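Local coordinates for protein pectinesterase (Sitophilus oryzae, PDB 4PMH) that hydrolyses methyl esters along the galacturonan chains of pectin, releasing methanol, and probably helps the rice weevil digest plant cell walls, at residues 77-82 and 118-123; 152-155 and 160-163; 202-207 and 214-219; 291-296 and 300-305. All coordinates share one frame; numbering follows the deposited sequence.

Interaction 1 (77-82 and 118-123); sequences QEVVYI and SLVGSL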
# COMPACT_ATOMS: atom_id res chain seq x y z
N GLN A 77 -13.02 4.50 -15.95
CA GLN A 77 -13.84 4.28 -14.76
C GLN A 77 -14.23 2.81 -14.66
O GLN A 77 -15.32 2.38 -15.06
CB GLN A 77 -15.04 5.23 -14.76
CG GLN A 77 -14.56 6.68 -14.74
CD GLN A 77 -15.70 7.65 -14.86
OE1 GLN A 77 -16.42 7.91 -13.90
NE2 GLN A 77 -15.88 8.19 -16.06
N GLU A 78 -13.30 2.04 -14.11
CA GLU A 78 -13.41 0.60 -14.05
C GLU A 78 -12.47 0.05 -13.01
O GLU A 78 -11.59 0.74 -12.54
CB GLU A 78 -13.06 -0.03 -15.42
CG GLU A 78 -12.02 0.71 -16.23
CD GLU A 78 -12.07 0.35 -17.73
OE1 GLU A 78 -11.54 -0.70 -18.09
OE2 GLU A 78 -12.62 1.12 -18.54
N VAL A 79 -12.71 -1.20 -12.63
CA VAL A 79 -11.74 -1.97 -11.87
C VAL A 79 -10.79 -2.73 -12.80
O VAL A 79 -11.08 -2.92 -13.99
CB VAL A 79 -12.39 -2.99 -10.93
CG1 VAL A 79 -13.16 -2.27 -9.83
CG2 VAL A 79 -13.28 -3.98 -11.68
N VAL A 80 -9.67 -3.16 -12.23
CA VAL A 80 -8.73 -4.07 -12.89
C VAL A 80 -8.39 -5.17 -11.90
O VAL A 80 -7.86 -4.89 -10.82
CB VAL A 80 -7.44 -3.33 -13.30
CG1 VAL A 80 -6.49 -4.27 -14.05
CG2 VAL A 80 -7.78 -2.11 -14.14
N TYR A 81 -8.76 -6.41 -12.24
CA TYR A 81 -8.59 -7.55 -11.37
C TYR A 81 -7.59 -8.48 -12.03
O TYR A 81 -7.80 -8.92 -13.17
CB TYR A 81 -9.90 -8.32 -11.16
CG TYR A 81 -10.96 -7.67 -10.28
CD1 TYR A 81 -10.73 -6.49 -9.60
CD2 TYR A 81 -12.20 -8.29 -10.10
CE1 TYR A 81 -11.71 -5.92 -8.81
CE2 TYR A 81 -13.18 -7.74 -9.29
CZ TYR A 81 -12.93 -6.55 -8.65
OH TYR A 81 -13.91 -5.98 -7.87
N ILE A 82 -6.50 -8.75 -11.32
CA ILE A 82 -5.51 -9.75 -11.76
C ILE A 82 -5.64 -10.97 -10.87
O ILE A 82 -5.14 -10.96 -9.75
CB ILE A 82 -4.04 -9.27 -11.70
CG1 ILE A 82 -3.87 -7.82 -12.17
CG2 ILE A 82 -3.15 -10.26 -12.45
CD1 ILE A 82 -3.94 -7.58 -13.66
N SER A 118 -23.86 -2.67 -10.52
CA SER A 118 -24.18 -1.65 -11.52
C SER A 118 -22.93 -0.99 -12.02
O SER A 118 -22.78 -0.74 -13.21
CB SER A 118 -25.14 -0.59 -10.98
OG SER A 118 -26.40 -1.17 -10.74
N LEU A 119 -22.01 -0.71 -11.10
CA LEU A 119 -20.81 0.01 -11.45
C LEU A 119 -19.82 -0.82 -12.28
O LEU A 119 -19.26 -0.32 -13.26
CB LEU A 119 -20.14 0.56 -10.18
CG LEU A 119 -19.05 1.62 -10.36
CD1 LEU A 119 -19.64 2.93 -10.86
CD2 LEU A 119 -18.30 1.83 -9.04
N VAL A 120 -19.59 -2.08 -11.92
CA VAL A 120 -18.52 -2.88 -12.58
C VAL A 120 -18.97 -4.19 -13.24
O VAL A 120 -18.17 -4.85 -13.92
CB VAL A 120 -17.40 -3.22 -11.58
CG1 VAL A 120 -16.91 -1.96 -10.89
CG2 VAL A 120 -17.87 -4.26 -10.57
N GLY A 121 -20.25 -4.54 -13.07
CA GLY A 121 -20.72 -5.85 -13.47
C GLY A 121 -20.52 -6.13 -14.94
O GLY A 121 -20.24 -7.28 -15.33
N SER A 122 -20.65 -5.09 -15.77
CA SER A 122 -20.50 -5.25 -17.21
C SER A 122 -19.06 -5.54 -17.64
O SER A 122 -18.81 -5.78 -18.81
CB SER A 122 -21.05 -4.03 -17.96
OG SER A 122 -20.35 -2.84 -17.63
N LEU A 123 -18.12 -5.56 -16.71
CA LEU A 123 -16.75 -5.94 -17.04
C LEU A 123 -16.53 -7.45 -17.00
O LEU A 123 -15.47 -7.93 -17.42
CB LEU A 123 -15.76 -5.25 -16.10
CG LEU A 123 -15.71 -3.73 -16.24
CD1 LEU A 123 -15.01 -3.13 -15.03
CD2 LEU A 123 -15.02 -3.33 -17.53
O HOH W 1 -16.93 -0.10 -14.94
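Near one end of the parallel beta-helix that builds this esterase, Glu-78 and Val-79, on the run into strand 80-82, are met by Val-120 of helix 113-120 and by Leu-123, a little further along segment 118-123. Val-79 touches both partners. Its CG1 lies 3.9 Å from Val-120 CG1, the two valine side chains crossing at about a right angle, whereas its CG2 turns mainly to Leu-123 CD1. That single leucine methyl is wedged over the backbone: CD1 is 3.8 Å from Val-79 N and 3.7 Å from Glu-78 CB. CG of Leu-123 sits anti to its carbonyl carbon (chi1 -66°), and this directs the branch at residues 78-79. Val-79 CG2 is also used within its own segment, where it rests 3.8 Å above the Tyr-81 ring plane, toward the rim. Only the aliphatic root of Glu-78 takes part, its OE1 being bonded to Ile-51 N of helix 51-61. Beside the apolar patch one water donates to both Gln-77 O (3.0 Å) and Leu-119 O (2.9 Å), bridging two backbones that share no direct hydrogen bond. The seam is thus held by methyl packing plus one water, and burying Val-79 N without any partner in the model is likely to cost some of the energy gained.

Interaction 2 (152-155 and 160-163); sequences FWVK and QIVN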
# COMPACT_ATOMS: atom_id res chain seq x y z
N PHE A 152 -7.79 -1.50 -8.23
CA PHE A 152 -6.81 -2.35 -8.91
C PHE A 152 -6.35 -3.44 -7.92
O PHE A 152 -5.67 -3.15 -6.93
CB PHE A 152 -5.65 -1.46 -9.35
CG PHE A 152 -4.83 -1.99 -10.50
CD1 PHE A 152 -4.07 -3.15 -10.38
CD2 PHE A 152 -4.70 -1.24 -11.67
CE1 PHE A 152 -3.27 -3.59 -11.43
CE2 PHE A 152 -3.90 -1.66 -12.71
CZ PHE A 152 -3.17 -2.85 -12.59
N TRP A 153 -6.71 -4.70 -8.20
CA TRP A 153 -6.59 -5.80 -7.25
C TRP A 153 -5.66 -6.88 -7.83
O TRP A 153 -6.00 -7.54 -8.80
CB TRP A 153 -7.97 -6.39 -6.98
CG TRP A 153 -8.07 -7.32 -5.79
CD1 TRP A 153 -7.06 -7.98 -5.15
CD2 TRP A 153 -9.28 -7.72 -5.13
NE1 TRP A 153 -7.56 -8.74 -4.12
CE2 TRP A 153 -8.92 -8.60 -4.09
CE3 TRP A 153 -10.63 -7.39 -5.31
CZ2 TRP A 153 -9.86 -9.15 -3.23
CZ3 TRP A 153 -11.57 -7.95 -4.46
CH2 TRP A 153 -11.18 -8.81 -3.43
N VAL A 154 -4.48 -7.05 -7.23
CA VAL A 154 -3.46 -7.96 -7.77
C VAL A 154 -3.36 -9.18 -6.87
O VAL A 154 -2.92 -9.06 -5.72
CB VAL A 154 -2.09 -7.27 -7.83
CG1 VAL A 154 -1.05 -8.21 -8.44
CG2 VAL A 154 -2.16 -5.98 -8.62
N LYS A 155 -3.77 -10.33 -7.39
CA LYS A 155 -3.63 -11.64 -6.75
C LYS A 155 -2.69 -12.57 -7.50
O LYS A 155 -2.76 -13.77 -7.28
CB LYS A 155 -5.01 -12.31 -6.65
CG LYS A 155 -5.94 -11.62 -5.68
CD LYS A 155 -7.34 -12.24 -5.66
CE LYS A 155 -7.46 -13.39 -4.67
NZ LYS A 155 -7.58 -12.94 -3.26
N GLN A 160 4.07 -6.24 -12.66
CA GLN A 160 4.66 -4.92 -12.68
C GLN A 160 3.57 -3.89 -13.05
O GLN A 160 2.81 -4.09 -14.01
CB GLN A 160 5.82 -4.87 -13.71
CG GLN A 160 6.96 -5.84 -13.41
CD GLN A 160 8.08 -5.76 -14.44
OE1 GLN A 160 7.89 -5.27 -15.56
NE2 GLN A 160 9.25 -6.28 -14.08
N ILE A 161 3.46 -2.82 -12.26
CA ILE A 161 2.51 -1.74 -12.52
C ILE A 161 3.35 -0.48 -12.71
O ILE A 161 4.13 -0.13 -11.83
CB ILE A 161 1.53 -1.53 -11.33
CG1 ILE A 161 0.69 -2.77 -11.08
CG2 ILE A 161 0.61 -0.36 -11.63
CD1 ILE A 161 -0.17 -2.67 -9.81
N VAL A 162 3.21 0.18 -13.86
CA VAL A 162 4.17 1.20 -14.27
C VAL A 162 3.47 2.38 -14.91
O VAL A 162 2.53 2.19 -15.68
CB VAL A 162 5.14 0.61 -15.32
CG1 VAL A 162 6.23 1.61 -15.69
CG2 VAL A 162 5.72 -0.69 -14.81
N ASN A 163 3.93 3.59 -14.59
CA ASN A 163 3.52 4.79 -15.31
C ASN A 163 1.99 4.97 -15.42
O ASN A 163 1.44 5.17 -16.49
CB ASN A 163 4.16 4.81 -16.71
CG ASN A 163 4.05 6.16 -17.40
OD1 ASN A 163 4.11 7.20 -16.74
ND2 ASN A 163 3.92 6.16 -18.71
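Phe-152 and Ile-161 extend toward each other from opposite directions, and the delta methyl of the isoleucine ends at the ring. Ile-161 CD1 lies 3.6 Å from Phe-152 CE1 and 4.0 Å from Phe-152 CD1, an oblique approach, nearest at CE1. Behind it, Ile-161 CG1 comes within 4.1 Å of Phe-152 CZ, so the last two carbons of the branch both follow the ring. This reach depends on an extended isoleucine: CD1 lies anti to CA (chi2 173°), carrying the methyl well away from its own strand. Val-154, two residues beyond Phe-152 and facing the same way, meets that methyl tip to tip, with Val-154 CG2 4.0 Å from Ile-161 CD1. The methyl thus faces the ring and the valine side by side on the opposing strand. Both strands belong to one stretch of the right-handed parallel beta-helix typical of pectinesterases, joined by five residues; strand 152-154 lies in a four-strand parallel sheet and strand 160-162 in the ten-strand one. The alternation of strand residues sends Phe-152 and Val-154 inward while Trp-153 between them packs on helix 131-138. Leu-181 of strand 181-183 touches both Phe-152 and Ile-161, continuing the apolar interior into the following strand. With an alanine at Phe-152, the ring would be gone and Ile-161 would probably lose most of its facing surface, keeping Val-154 as its partner here and gaining freedom to turn about its outer bond. No hydrogen bond joins the two segments, whose nearest CA atoms, those of Val-154 and Ile-161, are 9.8 Å apart.

Interaction 3 (202-207 and 214-219); sequences LYAGSG and SYYTNT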
# COMPACT_ATOMS: atom_id res chain seq x y z
N LEU A 202 -3.67 2.38 -0.09
CA LEU A 202 -2.82 1.30 -0.58
C LEU A 202 -2.84 0.16 0.42
O LEU A 202 -2.39 0.31 1.55
CB LEU A 202 -1.38 1.76 -0.83
CG LEU A 202 -0.34 0.65 -1.01
CD1 LEU A 202 -0.75 -0.31 -2.11
CD2 LEU A 202 1.05 1.23 -1.32
N TYR A 203 -3.40 -0.98 0.00
CA TYR A 203 -3.42 -2.20 0.79
C TYR A 203 -2.19 -3.00 0.35
O TYR A 203 -2.25 -3.81 -0.56
CB TYR A 203 -4.70 -2.99 0.52
CG TYR A 203 -5.07 -4.09 1.52
CD1 TYR A 203 -4.21 -4.50 2.52
CD2 TYR A 203 -6.32 -4.73 1.42
CE1 TYR A 203 -4.57 -5.51 3.41
CE2 TYR A 203 -6.68 -5.75 2.31
CZ TYR A 203 -5.80 -6.12 3.30
OH TYR A 203 -6.14 -7.12 4.18
N ALA A 204 -1.07 -2.76 1.02
CA ALA A 204 0.22 -3.33 0.59
C ALA A 204 0.49 -4.66 1.31
O ALA A 204 1.06 -4.69 2.42
CB ALA A 204 1.34 -2.34 0.86
N GLY A 205 0.10 -5.76 0.67
CA GLY A 205 0.31 -7.10 1.25
C GLY A 205 -0.90 -7.50 2.04
O GLY A 205 -1.01 -7.24 3.23
N SER A 206 -1.86 -8.09 1.34
CA SER A 206 -3.13 -8.48 1.91
C SER A 206 -3.18 -10.00 2.14
O SER A 206 -4.15 -10.49 2.69
CB SER A 206 -4.27 -8.06 0.96
OG SER A 206 -4.14 -8.65 -0.36
N GLY A 207 -2.15 -10.72 1.70
CA GLY A 207 -2.18 -12.19 1.72
C GLY A 207 -1.49 -12.81 2.92
O GLY A 207 -0.99 -12.09 3.80
N SER A 214 6.91 -6.72 -2.09
CA SER A 214 6.57 -5.71 -3.10
C SER A 214 7.58 -4.59 -3.05
O SER A 214 8.15 -4.31 -2.01
CB SER A 214 5.13 -5.18 -2.95
OG SER A 214 4.82 -4.80 -1.63
N TYR A 215 7.82 -3.98 -4.22
CA TYR A 215 8.85 -2.98 -4.38
C TYR A 215 8.27 -1.81 -5.14
O TYR A 215 7.93 -1.92 -6.34
CB TYR A 215 10.03 -3.55 -5.18
CG TYR A 215 11.36 -2.85 -4.99
CD1 TYR A 215 11.46 -1.54 -4.58
CD2 TYR A 215 12.54 -3.53 -5.25
CE1 TYR A 215 12.69 -0.92 -4.41
CE2 TYR A 215 13.77 -2.92 -5.10
CZ TYR A 215 13.83 -1.60 -4.67
OH TYR A 215 15.06 -0.98 -4.51
N TYR A 216 8.16 -0.70 -4.42
CA TYR A 216 7.68 0.57 -4.92
C TYR A 216 8.85 1.51 -5.18
O TYR A 216 9.61 1.79 -4.30
CB TYR A 216 6.77 1.22 -3.88
CG TYR A 216 5.53 0.42 -3.62
CD1 TYR A 216 5.56 -0.74 -2.85
CD2 TYR A 216 4.32 0.81 -4.18
CE1 TYR A 216 4.40 -1.49 -2.64
CE2 TYR A 216 3.18 0.09 -3.98
CZ TYR A 216 3.22 -1.07 -3.21
OH TYR A 216 2.05 -1.76 -3.04
N THR A 217 8.97 1.99 -6.40
CA THR A 217 10.00 2.94 -6.78
C THR A 217 9.38 4.12 -7.49
O THR A 217 8.45 3.95 -8.28
CB THR A 217 11.03 2.30 -7.73
OG1 THR A 217 10.36 1.52 -8.72
CG2 THR A 217 11.95 1.39 -6.95
N ASN A 218 9.88 5.32 -7.19
CA ASN A 218 9.47 6.54 -7.85
C ASN A 218 7.97 6.71 -7.90
O ASN A 218 7.43 7.09 -8.90
CB ASN A 218 10.08 6.60 -9.24
CG ASN A 218 11.59 6.48 -9.20
OD1 ASN A 218 12.14 5.40 -8.97
ND2 ASN A 218 12.27 7.59 -9.38
N THR A 219 7.32 6.47 -6.78
CA THR A 219 5.88 6.40 -6.73
C THR A 219 5.32 7.38 -5.68
O THR A 219 5.90 7.57 -4.59
CB THR A 219 5.45 4.93 -6.53
OG1 THR A 219 5.70 4.21 -7.74
CG2 THR A 219 3.97 4.80 -6.14
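Just beyond the strand from which Tyr-216 reaches to Leu-202, Thr-219 OG1 donates to Thr-217 O at 2.8 Å, and the same hydroxyl also bonds to Ala-193 N. The hydroxyl stands 52° out of the carbonyl plane of Thr-217, and the bond spans the bend at Asn-218 where the chain leaves strand 213-217. Within that strand, Tyr-216 holds CG anti to its carbonyl carbon (chi1 -64°), which directs the ring across the interior of the beta-helix. Leu-202 comes from the opposite direction, and its two methyls both reach the phenol end from one side of the ring plane: CD1 lies 3.3 Å from Tyr-216 OH, while CD2 is 3.6 Å from Tyr-216 CE2 and meets the ring obliquely. Ala-204, also facing inward, adds a looser touch, its CB 4.0 Å from Tyr-216 OH. The tyrosine ring is further stacked with Phe-236 of strand 233-237, and Leu-181 of strand 181-183 packs on both Leu-202 and Tyr-216. Strand 202-204 and strand 213-217 thereby meet through their side chains across the core of the solenoid, each hydrogen-bonded within its own parallel sheet. Leu-202 lies two residues after Asp-200, the probable proton donor by analogy with relatives, and its side chain is about 8 Å from that one. Replacing Leu-202 by a glycine would probably open a gap beside CE2 and OH of Tyr-216, leaving the ring less tightly held at that end. With no hydrogen bond across these segments, shape fit rather than polar pairing sets the phenol against Leu-202 and Ala-204.

Interaction 4 (291-296 and 300-305); sequences AWDSGV and SAYVPG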
# COMPACT_ATOMS: atom_id res chain seq x y z
N ALA A 291 -0.22 0.83 14.68
CA ALA A 291 -0.32 -0.59 14.41
C ALA A 291 -1.75 -0.91 14.00
O ALA A 291 -2.71 -0.45 14.66
CB ALA A 291 0.07 -1.37 15.65
N TRP A 292 -1.87 -1.63 12.89
CA TRP A 292 -3.14 -2.27 12.53
C TRP A 292 -3.12 -3.62 13.20
O TRP A 292 -2.43 -4.55 12.76
CB TRP A 292 -3.36 -2.37 11.02
CG TRP A 292 -4.67 -3.10 10.66
CD1 TRP A 292 -5.81 -3.21 11.43
CD2 TRP A 292 -4.94 -3.80 9.44
NE1 TRP A 292 -6.77 -3.94 10.75
CE2 TRP A 292 -6.26 -4.31 9.52
CE3 TRP A 292 -4.20 -4.03 8.27
CZ2 TRP A 292 -6.84 -5.05 8.50
CZ3 TRP A 292 -4.76 -4.77 7.26
CH2 TRP A 292 -6.07 -5.27 7.37
N ASP A 293 -3.85 -3.70 14.30
CA ASP A 293 -3.89 -4.87 15.15
C ASP A 293 -5.05 -5.73 14.63
O ASP A 293 -6.08 -5.91 15.33
CB ASP A 293 -4.11 -4.45 16.63
CG ASP A 293 -2.80 -4.16 17.38
OD1 ASP A 293 -1.69 -4.26 16.77
OD2 ASP A 293 -2.89 -3.85 18.59
N SER A 294 -4.92 -6.23 13.40
CA SER A 294 -6.01 -7.00 12.75
C SER A 294 -6.41 -8.22 13.56
O SER A 294 -5.57 -8.99 14.03
CB SER A 294 -5.67 -7.44 11.31
OG SER A 294 -4.32 -7.82 11.18
N GLY A 295 -7.72 -8.37 13.75
CA GLY A 295 -8.30 -9.48 14.50
C GLY A 295 -8.16 -9.39 16.00
O GLY A 295 -8.48 -10.34 16.70
N VAL A 296 -7.67 -8.25 16.51
CA VAL A 296 -7.51 -8.03 17.95
C VAL A 296 -8.63 -7.14 18.44
O VAL A 296 -8.73 -5.99 18.03
CB VAL A 296 -6.16 -7.37 18.29
CG1 VAL A 296 -6.05 -7.12 19.80
CG2 VAL A 296 -5.02 -8.24 17.76
N SER A 300 -6.93 -5.54 25.61
CA SER A 300 -6.96 -6.76 26.43
C SER A 300 -6.72 -8.04 25.65
O SER A 300 -6.25 -9.02 26.23
CB SER A 300 -8.30 -6.90 27.17
OG SER A 300 -8.52 -5.79 28.01
N ALA A 301 -7.06 -8.05 24.37
CA ALA A 301 -6.97 -9.27 23.56
C ALA A 301 -5.63 -9.46 22.85
O ALA A 301 -5.43 -10.47 22.19
CB ALA A 301 -8.11 -9.32 22.56
N TYR A 302 -4.72 -8.50 23.01
CA TYR A 302 -3.41 -8.57 22.36
C TYR A 302 -2.51 -9.64 23.01
O TYR A 302 -2.25 -9.61 24.21
CB TYR A 302 -2.72 -7.19 22.36
CG TYR A 302 -1.37 -7.20 21.68
CD1 TYR A 302 -1.25 -7.13 20.30
CD2 TYR A 302 -0.21 -7.29 22.42
CE1 TYR A 302 0.00 -7.14 19.68
CE2 TYR A 302 1.02 -7.32 21.82
CZ TYR A 302 1.12 -7.25 20.44
OH TYR A 302 2.38 -7.26 19.88
N VAL A 303 -2.05 -10.58 22.18
CA VAL A 303 -1.16 -11.64 22.60
C VAL A 303 0.21 -11.45 21.92
O VAL A 303 0.36 -11.74 20.73
CB VAL A 303 -1.72 -13.02 22.21
CG1 VAL A 303 -0.81 -14.14 22.69
CG2 VAL A 303 -3.12 -13.20 22.79
N PRO A 304 1.21 -10.96 22.69
CA PRO A 304 2.56 -10.75 22.15
C PRO A 304 3.15 -12.02 21.57
O PRO A 304 3.14 -13.05 22.25
CB PRO A 304 3.38 -10.28 23.36
CG PRO A 304 2.38 -9.79 24.35
CD PRO A 304 1.07 -10.48 24.08
N GLY A 305 3.62 -11.97 20.33
CA GLY A 305 4.12 -13.16 19.63
C GLY A 305 3.10 -13.91 18.78
O GLY A 305 3.48 -14.73 17.95
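Two nearly ideal anti torsions bring this contact together: Val-296 holds CG1 opposite its backbone N (chi1 178°), and Tyr-302 does the same with its ring (chi1 -179°). The valine methyl consequently lands on the opposing backbone, with Val-296 CG1 3.7 Å from Tyr-302 N and 3.9 Å from Ala-301 C. A further apolar touch joins Val-296 CG1 to Ala-301 CB at 4.1 Å. The Asp-293 side chain crosses that of Tyr-302 at about a right angle, with Asp-293 OD2 coming obliquely to 4.0 Å from Tyr-302 CD1. The planes of the two flat groups are only 19° from parallel. Arg-336 probably helps bring them together, since it forms a salt bridge with Asp-293 OD1 and a cation-pi contact with the Tyr-302 ring; Ser-334 bonds to OD2, and the phenol oxygen has its own bond to Asp-351 O. Asp-293 is thus well supplied with partners, and the nearby positive charge probably stabilises its anionic form. The backbone is shaped by a type II beta turn from Asp-293 to Val-296, closed by Val-296 N to Asp-293 O (3.1 Å), with Gly-295 at positive phi. Asp-293 also centres an inverse gamma turn that includes Trp-292, which probably binds substrate as in related enzymes. Both segments belong to the long loop between strands 286-290 and 311-315, with Trp-292 bonded through its backbone to Pro-257 of strand 252-257 and its ring against Phe-229 of strand 229-230.

Interactions 2 and 3 are core contacts between opposing sheets of the beta-helix: both join the four-strand sheet to the ten-strand one, their centres 9 Å apart, and both are made of carbon packing, with a phenol hydroxyl added in interaction 3. Interaction 1, buried too, shares that four-strand sheet, with Ile-82 N 2.8 Å from Trp-153 O; but it lies nearer the end of the solenoid, where a helix packs on the outer flank of the strand's approach and a water joins in. Interaction 4 is a partly buried loop contact, apolar at Val-296 and flanked by an aspartate whose charge Arg-336 meets; it touches interaction 3 where Tyr-203 OH lies 3.7 Å from Trp-292 CH2.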